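Local coordinates for protein phosphonopyruvate hydrolase (Variovorax sp., PDB 2HJP) that hydrolyses the carbon-phosphorus bond of phosphonopyruvate to give pyruvate and phosphate, using a divalent metal ion such as cobalt, magnesium or manganese, at residues 21-29 / 66-74; 100-111 / 146-157. All coordinates share one frame; numbering follows the deposited sequence.

In the fold
Both contacts are largely buried, but they belong to different layers of the same eight-stranded parallel barrel and share no element. Contact 1 lies in the outer helical layer, where helices 25-34 and 60-71 meet close to a second subunit. Contact 2 lies in the barrel wall, pairing strands 106-110 and 151-156, and no other chain touches it. Contact 1 has no hydrogen bond between its segments and relies on proline, methionine and aliphatic side chains. Contact 2 has a backbone ladder, with charged groups at the substrate end and at the opposite end, where Ala146 is exposed. Their centres are about 17 Å apart, and Ala71 of contact 1 packs against Ala102 and Gly103 of contact 2.

Contact 1. Residues 21-29 / 66-74; sequences AAHNPLVAK and MMRAIASTV. With NA (sodium ion), chain D.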
# COMPACT_ATOMS: atom_id res chain seq x y z
N ALA A 21 3.95 -1.39 -23.61
CA ALA A 21 4.21 -0.88 -22.29
C ALA A 21 3.03 -0.03 -21.76
O ALA A 21 2.34 0.67 -22.52
CB ALA A 21 5.47 0.01 -22.34
N ALA A 22 2.83 -0.06 -20.44
CA ALA A 22 1.84 0.77 -19.81
C ALA A 22 2.35 1.11 -18.41
O ALA A 22 2.88 0.23 -17.73
CB ALA A 22 0.47 0.07 -19.69
N HIS A 23 2.21 2.38 -18.00
CA HIS A 23 2.64 2.79 -16.64
C HIS A 23 1.42 2.98 -15.70
O HIS A 23 1.56 3.33 -14.50
CB HIS A 23 3.54 4.06 -16.70
CG HIS A 23 3.01 5.15 -17.58
ND1 HIS A 23 3.21 5.18 -18.96
CD2 HIS A 23 2.33 6.28 -17.28
CE1 HIS A 23 2.68 6.29 -19.46
NE2 HIS A 23 2.14 6.97 -18.46
N ASN A 24 0.20 2.83 -16.23
CA ASN A 24 -1.01 2.88 -15.40
C ASN A 24 -2.14 2.17 -16.13
O ASN A 24 -1.96 1.80 -17.27
CB ASN A 24 -1.42 4.31 -15.01
CG ASN A 24 -1.64 5.18 -16.16
OD1 ASN A 24 -2.31 4.81 -17.06
ND2 ASN A 24 -1.10 6.40 -16.11
N PRO A 25 -3.28 1.89 -15.45
CA PRO A 25 -4.43 1.18 -16.08
C PRO A 25 -5.05 1.94 -17.28
O PRO A 25 -5.53 1.32 -18.23
CB PRO A 25 -5.43 1.04 -14.94
CG PRO A 25 -4.51 0.86 -13.71
CD PRO A 25 -3.47 1.95 -13.99
N LEU A 26 -5.06 3.27 -17.22
CA LEU A 26 -5.63 4.03 -18.32
C LEU A 26 -4.81 3.76 -19.62
O LEU A 26 -5.36 3.50 -20.68
CB LEU A 26 -5.72 5.56 -17.99
CG LEU A 26 -6.23 6.52 -19.10
CD1 LEU A 26 -7.62 6.16 -19.49
CD2 LEU A 26 -6.20 7.99 -18.66
N VAL A 27 -3.50 3.90 -19.52
CA VAL A 27 -2.65 3.66 -20.68
C VAL A 27 -2.83 2.19 -21.13
O VAL A 27 -2.86 1.91 -22.34
CB VAL A 27 -1.16 3.90 -20.29
CG1 VAL A 27 -0.25 3.27 -21.35
CG2 VAL A 27 -0.93 5.47 -20.09
N ALA A 28 -2.95 1.26 -20.18
CA ALA A 28 -3.15 -0.17 -20.58
C ALA A 28 -4.45 -0.29 -21.34
O ALA A 28 -4.57 -1.04 -22.34
CB ALA A 28 -3.14 -1.09 -19.33
N LYS A 29 -5.50 0.40 -20.85
CA LYS A 29 -6.78 0.38 -21.56
C LYS A 29 -6.61 0.94 -22.99
O LYS A 29 -7.19 0.39 -23.96
CB LYS A 29 -7.84 1.15 -20.77
CG LYS A 29 -9.26 1.15 -21.39
CD LYS A 29 -10.26 1.73 -20.33
CE LYS A 29 -11.71 1.52 -20.71
NZ LYS A 29 -12.62 2.07 -19.65
N MET A 66 0.42 -2.13 -9.06
CA MET A 66 0.12 -1.58 -10.36
C MET A 66 -0.27 -2.74 -11.28
O MET A 66 -1.11 -2.54 -12.13
CB MET A 66 1.36 -0.83 -10.96
CG MET A 66 1.05 -0.20 -12.36
SD MET A 66 -0.54 0.71 -12.38
CE MET A 66 0.04 2.22 -11.49
N MET A 67 0.35 -3.92 -11.15
CA MET A 67 -0.01 -5.03 -12.04
C MET A 67 -1.43 -5.44 -11.74
O MET A 67 -2.22 -5.71 -12.66
CB MET A 67 0.92 -6.25 -11.91
CG MET A 67 2.40 -5.98 -12.30
SD MET A 67 2.61 -5.25 -13.97
CE MET A 67 2.89 -3.53 -13.62
N ARG A 68 -1.78 -5.51 -10.46
CA ARG A 68 -3.16 -5.86 -10.06
C ARG A 68 -4.19 -4.92 -10.68
O ARG A 68 -5.22 -5.35 -11.24
CB ARG A 68 -3.34 -5.78 -8.53
CG ARG A 68 -4.42 -6.74 -8.06
CD ARG A 68 -4.76 -6.49 -6.55
NE ARG A 68 -3.49 -6.66 -5.79
CZ ARG A 68 -2.90 -7.84 -5.57
NH1 ARG A 68 -3.44 -9.01 -6.00
NH2 ARG A 68 -1.69 -7.83 -4.98
N ALA A 69 -3.93 -3.63 -10.54
CA ALA A 69 -4.80 -2.63 -11.06
C ALA A 69 -4.91 -2.73 -12.61
O ALA A 69 -5.98 -2.62 -13.16
CB ALA A 69 -4.25 -1.20 -10.61
N ILE A 70 -3.78 -2.93 -13.30
CA ILE A 70 -3.86 -3.07 -14.77
C ILE A 70 -4.65 -4.34 -15.17
O ILE A 70 -5.50 -4.31 -16.04
CB ILE A 70 -2.45 -3.17 -15.40
CG1 ILE A 70 -1.76 -1.79 -15.34
CG2 ILE A 70 -2.56 -3.76 -16.90
CD1 ILE A 70 -0.29 -1.80 -15.73
N ALA A 71 -4.37 -5.48 -14.53
CA ALA A 71 -5.06 -6.69 -14.91
C ALA A 71 -6.57 -6.58 -14.62
O ALA A 71 -7.34 -7.19 -15.31
CB ALA A 71 -4.43 -7.91 -14.18
N SER A 72 -6.98 -5.77 -13.63
CA SER A 72 -8.40 -5.66 -13.32
C SER A 72 -9.11 -4.70 -14.27
O SER A 72 -10.33 -4.56 -14.26
CB SER A 72 -8.59 -5.19 -11.86
OG SER A 72 -8.09 -3.87 -11.69
N THR A 73 -8.33 -4.03 -15.10
CA THR A 73 -8.89 -3.08 -16.05
C THR A 73 -8.93 -3.66 -17.48
O THR A 73 -9.84 -3.36 -18.20
CB THR A 73 -8.03 -1.80 -16.05
OG1 THR A 73 -8.09 -1.22 -14.74
CG2 THR A 73 -8.49 -0.72 -17.08
N VAL A 74 -7.93 -4.44 -17.92
CA VAL A 74 -7.95 -4.88 -19.31
C VAL A 74 -8.43 -6.35 -19.41
O VAL A 74 -8.44 -7.07 -18.42
CB VAL A 74 -6.50 -4.70 -19.98
CG1 VAL A 74 -6.02 -3.22 -19.87
CG2 VAL A 74 -5.47 -5.56 -19.26
NA NA D . 2.39 5.33 -12.86
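The flat group here is the peptide carbonyl of Ala69, whose oxygen takes the hydroxyls of Thr73 and Ser72 from opposite faces of its plane; the same Thr73 OG1 meets CB of Pro25 across the contact at 3.5 Å. With chi1 at -62°, Thr73 keeps OG1 beside its own backbone N, within 3.0 Å of Ala69 O, while CG2 stands near Pro25 O and Lys29 CB. With an alanine here OG1 and CG2 are gone, which is likely to open a gap beside Pro25 and leave Ala69 O without one of its two hydroxyl donors. The pyrrolidine ring of Pro25 turns its other two methylene carbons to helix 60-71, each meeting a different residue. CD lies 3.6 Å from SD of Met66, the two side chains crossing obliquely; CG rests on CB of Ala69 at 3.7 Å.

Farther in, Ala28 CB touches both Ile70 CG2 and Val74 CG1, at 3.7 Å from the former. Met66 bends at chi2 and chi3, which brings CE to 3.6 Å from His23 O, an oxygen that also binds a sodium ion together with Ser49 of the same chain. Between His23 and Pro25, Asn24 caps the helix: its OD1 accepts from Val27 N at 2.9 Å in an almost straight bond (176°). Ala28 and Ile70 both touch Ile39 of strand 38-41, while Ser49 and Tyr50 of the second subunit pack on Pro25 and Ala69. The short helical segments cross at -40° with their axes 9.2 Å apart. This is the packing of neighbouring outer helices over a strand in a TIM barrel, here of the PEP mutase/isocitrate lyase superfamily.

Contact 2. Residues 100-111 / 146-157; sequences EAAGASAIVMED and ADRDFVVIARVE. With PPR (phosphonopyruvate), chain G.
Arg155 starts against the neighbouring strand: CB lies 3.8 Å from Val108 CG1 and close to Met109 O. CG and CD run alongside Glu110, both near its CB, because the chain is extended from CG to NE. At the guanidinium, Glu110 OE2 lies over one face, 3.5 Å from NE, a pairing of charges with no N-H aimed at it. NE and NH2 grip one oxygen side-on and in plane, Glu157 OE2, with NE at 2.6 Å. NH1 and NH2 both donate to O1P of phosphonopyruvate, NH2 at 3.0 Å, and NH1 adds a weak bond to O2; His186 and Arg188 bind the same substrate. The in-plane pair to Glu157 and the bonds to the substrate probably fix the rotation of the guanidinium.

Strands 106-110 and 151-156 are adjacent and parallel in the TIM barrel, joined by a beta-alpha-beta crossover through helix 131-144. Their ladder begins with Val151 N bonded to Ser105 O and ends with Asp111 N bonded to Arg155 O. Past it, Asp111 OD1 accepts from Glu157 N at 3.0 Å, while its OD2 is hydrogen-bonded to Tyr175 OH.

At the opposite end, the Phe150 ring has Ala106 CA over one face, Ala104 O at its edge and Ile107 CG2 against CZ. Beside it, the extended Glu100 uses the syn lone pairs of OE1 and OE2 for Ala146 N (2.8 Å) and Asp147 N (2.7 Å).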
# COMPACT_ATOMS: atom_id res chain seq x y z
N GLU A 100 0.99 -13.91 -10.10
CA GLU A 100 -0.09 -14.74 -10.68
C GLU A 100 -1.43 -14.37 -10.05
O GLU A 100 -2.42 -14.08 -10.76
CB GLU A 100 0.19 -16.23 -10.44
CG GLU A 100 -0.84 -17.13 -11.17
CD GLU A 100 -0.46 -18.61 -11.09
OE1 GLU A 100 0.44 -18.95 -10.30
OE2 GLU A 100 -1.07 -19.44 -11.79
N ALA A 101 -1.47 -14.31 -8.73
CA ALA A 101 -2.71 -13.95 -8.06
C ALA A 101 -3.14 -12.53 -8.42
O ALA A 101 -4.36 -12.27 -8.44
CB ALA A 101 -2.56 -14.09 -6.54
N ALA A 102 -2.18 -11.63 -8.72
CA ALA A 102 -2.53 -10.23 -9.13
C ALA A 102 -3.21 -10.21 -10.54
O ALA A 102 -3.83 -9.21 -10.95
CB ALA A 102 -1.25 -9.33 -9.13
N GLY A 103 -3.08 -11.33 -11.28
CA GLY A 103 -3.72 -11.46 -12.56
C GLY A 103 -2.76 -11.35 -13.75
O GLY A 103 -3.23 -11.27 -14.87
N ALA A 104 -1.46 -11.27 -13.50
CA ALA A 104 -0.48 -11.30 -14.62
C ALA A 104 -0.51 -12.69 -15.32
O ALA A 104 -0.72 -13.73 -14.64
CB ALA A 104 0.92 -11.02 -14.10
N SER A 105 -0.33 -12.71 -16.63
CA SER A 105 -0.36 -13.99 -17.35
C SER A 105 1.09 -14.53 -17.59
O SER A 105 1.28 -15.72 -17.94
CB SER A 105 -1.11 -13.85 -18.67
OG SER A 105 -2.54 -13.81 -18.45
N ALA A 106 2.09 -13.67 -17.31
CA ALA A 106 3.52 -14.02 -17.47
C ALA A 106 4.35 -13.08 -16.64
O ALA A 106 3.88 -11.98 -16.26
CB ALA A 106 3.92 -13.83 -18.94
N ILE A 107 5.59 -13.52 -16.39
CA ILE A 107 6.58 -12.69 -15.73
C ILE A 107 7.81 -12.88 -16.61
O ILE A 107 7.95 -13.88 -17.31
CB ILE A 107 6.89 -13.09 -14.28
CG1 ILE A 107 7.16 -14.61 -14.10
CG2 ILE A 107 5.69 -12.70 -13.45
CD1 ILE A 107 8.53 -15.07 -14.58
N VAL A 108 8.64 -11.85 -16.63
CA VAL A 108 9.93 -11.79 -17.33
C VAL A 108 10.92 -11.52 -16.17
O VAL A 108 10.79 -10.54 -15.43
CB VAL A 108 10.01 -10.64 -18.35
CG1 VAL A 108 11.51 -10.50 -18.94
CG2 VAL A 108 9.04 -10.92 -19.47
N MET A 109 11.93 -12.38 -16.07
CA MET A 109 12.96 -12.29 -15.04
C MET A 109 14.33 -12.40 -15.77
O MET A 109 14.52 -13.28 -16.61
CB MET A 109 12.80 -13.45 -14.03
CG MET A 109 13.76 -13.37 -12.91
SD MET A 109 13.48 -14.57 -11.61
CE MET A 109 13.33 -16.11 -12.53
N GLU A 110 15.24 -11.47 -15.50
CA GLU A 110 16.56 -11.43 -16.18
C GLU A 110 17.69 -12.00 -15.33
O GLU A 110 17.60 -12.06 -14.09
CB GLU A 110 16.89 -9.97 -16.55
CG GLU A 110 17.00 -9.09 -15.28
CD GLU A 110 16.47 -7.66 -15.52
OE1 GLU A 110 17.03 -6.73 -14.93
OE2 GLU A 110 15.51 -7.48 -16.32
N ASP A 111 18.77 -12.38 -15.99
CA ASP A 111 19.87 -13.01 -15.25
C ASP A 111 20.99 -12.06 -14.77
O ASP A 111 22.14 -12.48 -14.54
CB ASP A 111 20.47 -14.18 -16.07
CG ASP A 111 20.91 -13.76 -17.47
OD1 ASP A 111 20.84 -12.56 -17.81
OD2 ASP A 111 21.32 -14.65 -18.25
N ALA A 146 0.68 -21.69 -10.06
CA ALA A 146 -0.46 -22.60 -9.85
C ALA A 146 -1.03 -23.05 -11.16
O ALA A 146 -1.23 -24.25 -11.38
CB ALA A 146 -1.60 -21.93 -9.03
N ASP A 147 -1.32 -22.12 -12.06
CA ASP A 147 -1.91 -22.48 -13.33
C ASP A 147 -0.76 -22.82 -14.31
O ASP A 147 0.05 -21.96 -14.57
CB ASP A 147 -2.75 -21.26 -13.81
CG ASP A 147 -3.28 -21.42 -15.22
OD1 ASP A 147 -3.01 -22.44 -15.87
OD2 ASP A 147 -3.98 -20.51 -15.70
N ARG A 148 -0.68 -24.04 -14.88
CA ARG A 148 0.41 -24.34 -15.79
C ARG A 148 0.47 -23.42 -17.02
O ARG A 148 1.52 -23.33 -17.65
CB ARG A 148 0.40 -25.85 -16.25
N ASP A 149 -0.66 -22.77 -17.38
CA ASP A 149 -0.67 -21.89 -18.53
C ASP A 149 0.07 -20.57 -18.31
O ASP A 149 0.42 -19.93 -19.27
CB ASP A 149 -2.09 -21.54 -18.97
CG ASP A 149 -2.86 -22.75 -19.48
OD1 ASP A 149 -2.21 -23.64 -20.03
OD2 ASP A 149 -4.11 -22.78 -19.32
N PHE A 150 0.27 -20.18 -17.06
CA PHE A 150 0.99 -18.94 -16.71
C PHE A 150 2.39 -19.12 -17.31
O PHE A 150 2.98 -20.17 -17.14
CB PHE A 150 1.12 -18.85 -15.20
CG PHE A 150 1.94 -17.69 -14.70
CD1 PHE A 150 1.33 -16.43 -14.44
CD2 PHE A 150 3.28 -17.86 -14.37
CE1 PHE A 150 2.06 -15.37 -13.84
CE2 PHE A 150 4.01 -16.82 -13.76
CZ PHE A 150 3.39 -15.58 -13.50
N VAL A 151 2.94 -18.08 -17.90
CA VAL A 151 4.19 -18.13 -18.64
C VAL A 151 5.41 -17.56 -17.97
O VAL A 151 5.38 -16.42 -17.53
CB VAL A 151 3.95 -17.38 -20.01
CG1 VAL A 151 5.21 -17.25 -20.80
CG2 VAL A 151 2.86 -18.12 -20.76
N VAL A 152 6.50 -18.32 -17.95
CA VAL A 152 7.71 -17.83 -17.36
C VAL A 152 8.74 -17.57 -18.45
O VAL A 152 9.18 -18.48 -19.14
CB VAL A 152 8.24 -18.86 -16.36
CG1 VAL A 152 9.63 -18.43 -15.86
CG2 VAL A 152 7.20 -19.07 -15.26
N ILE A 153 9.13 -16.30 -18.57
CA ILE A 153 10.05 -15.83 -19.59
C ILE A 153 11.36 -15.46 -18.98
O ILE A 153 11.42 -14.66 -18.05
CB ILE A 153 9.45 -14.56 -20.32
CG1 ILE A 153 8.06 -14.93 -20.90
CG2 ILE A 153 10.36 -14.06 -21.50
CD1 ILE A 153 7.20 -13.74 -21.31
N ALA A 154 12.43 -16.08 -19.50
CA ALA A 154 13.76 -15.78 -18.99
C ALA A 154 14.42 -14.79 -19.95
O ALA A 154 14.53 -15.01 -21.17
CB ALA A 154 14.59 -17.07 -18.94
N ARG A 155 14.93 -13.74 -19.36
CA ARG A 155 15.62 -12.74 -20.13
C ARG A 155 17.12 -12.88 -20.00
O ARG A 155 17.68 -12.90 -18.89
CB ARG A 155 15.12 -11.36 -19.69
CG ARG A 155 16.00 -10.20 -20.11
CD ARG A 155 15.32 -8.84 -19.77
NE ARG A 155 16.31 -7.75 -19.73
CZ ARG A 155 16.04 -6.44 -19.69
NH1 ARG A 155 14.79 -6.02 -19.71
NH2 ARG A 155 17.03 -5.55 -19.58
N VAL A 156 17.76 -13.02 -21.15
CA VAL A 156 19.21 -13.23 -21.24
C VAL A 156 19.91 -11.90 -21.53
O VAL A 156 19.70 -11.32 -22.59
CB VAL A 156 19.51 -14.29 -22.40
CG1 VAL A 156 21.02 -14.36 -22.69
CG2 VAL A 156 18.94 -15.66 -22.04
N GLU A 157 20.75 -11.45 -20.59
CA GLU A 157 21.49 -10.19 -20.67
C GLU A 157 22.92 -10.34 -21.21
O GLU A 157 23.66 -9.33 -21.34
CB GLU A 157 21.62 -9.60 -19.27
CG GLU A 157 20.37 -9.02 -18.67
CD GLU A 157 20.01 -7.73 -19.35
OE1 GLU A 157 20.80 -6.77 -19.29
OE2 GLU A 157 18.95 -7.71 -19.93
C1 PPR G . 11.42 -2.53 -19.08
O1 PPR G . 10.59 -2.03 -19.95
O2' PPR G . 11.41 -2.29 -17.91
C2 PPR G . 12.42 -3.48 -19.67
C3 PPR G . 12.98 -3.46 -20.91
O2 PPR G . 12.77 -4.45 -18.82
P PPR G . 14.45 -2.31 -20.85
O1P PPR G . 15.42 -2.99 -19.85
O2P PPR G . 13.90 -0.94 -20.37
O3P PPR G . 14.99 -2.34 -22.20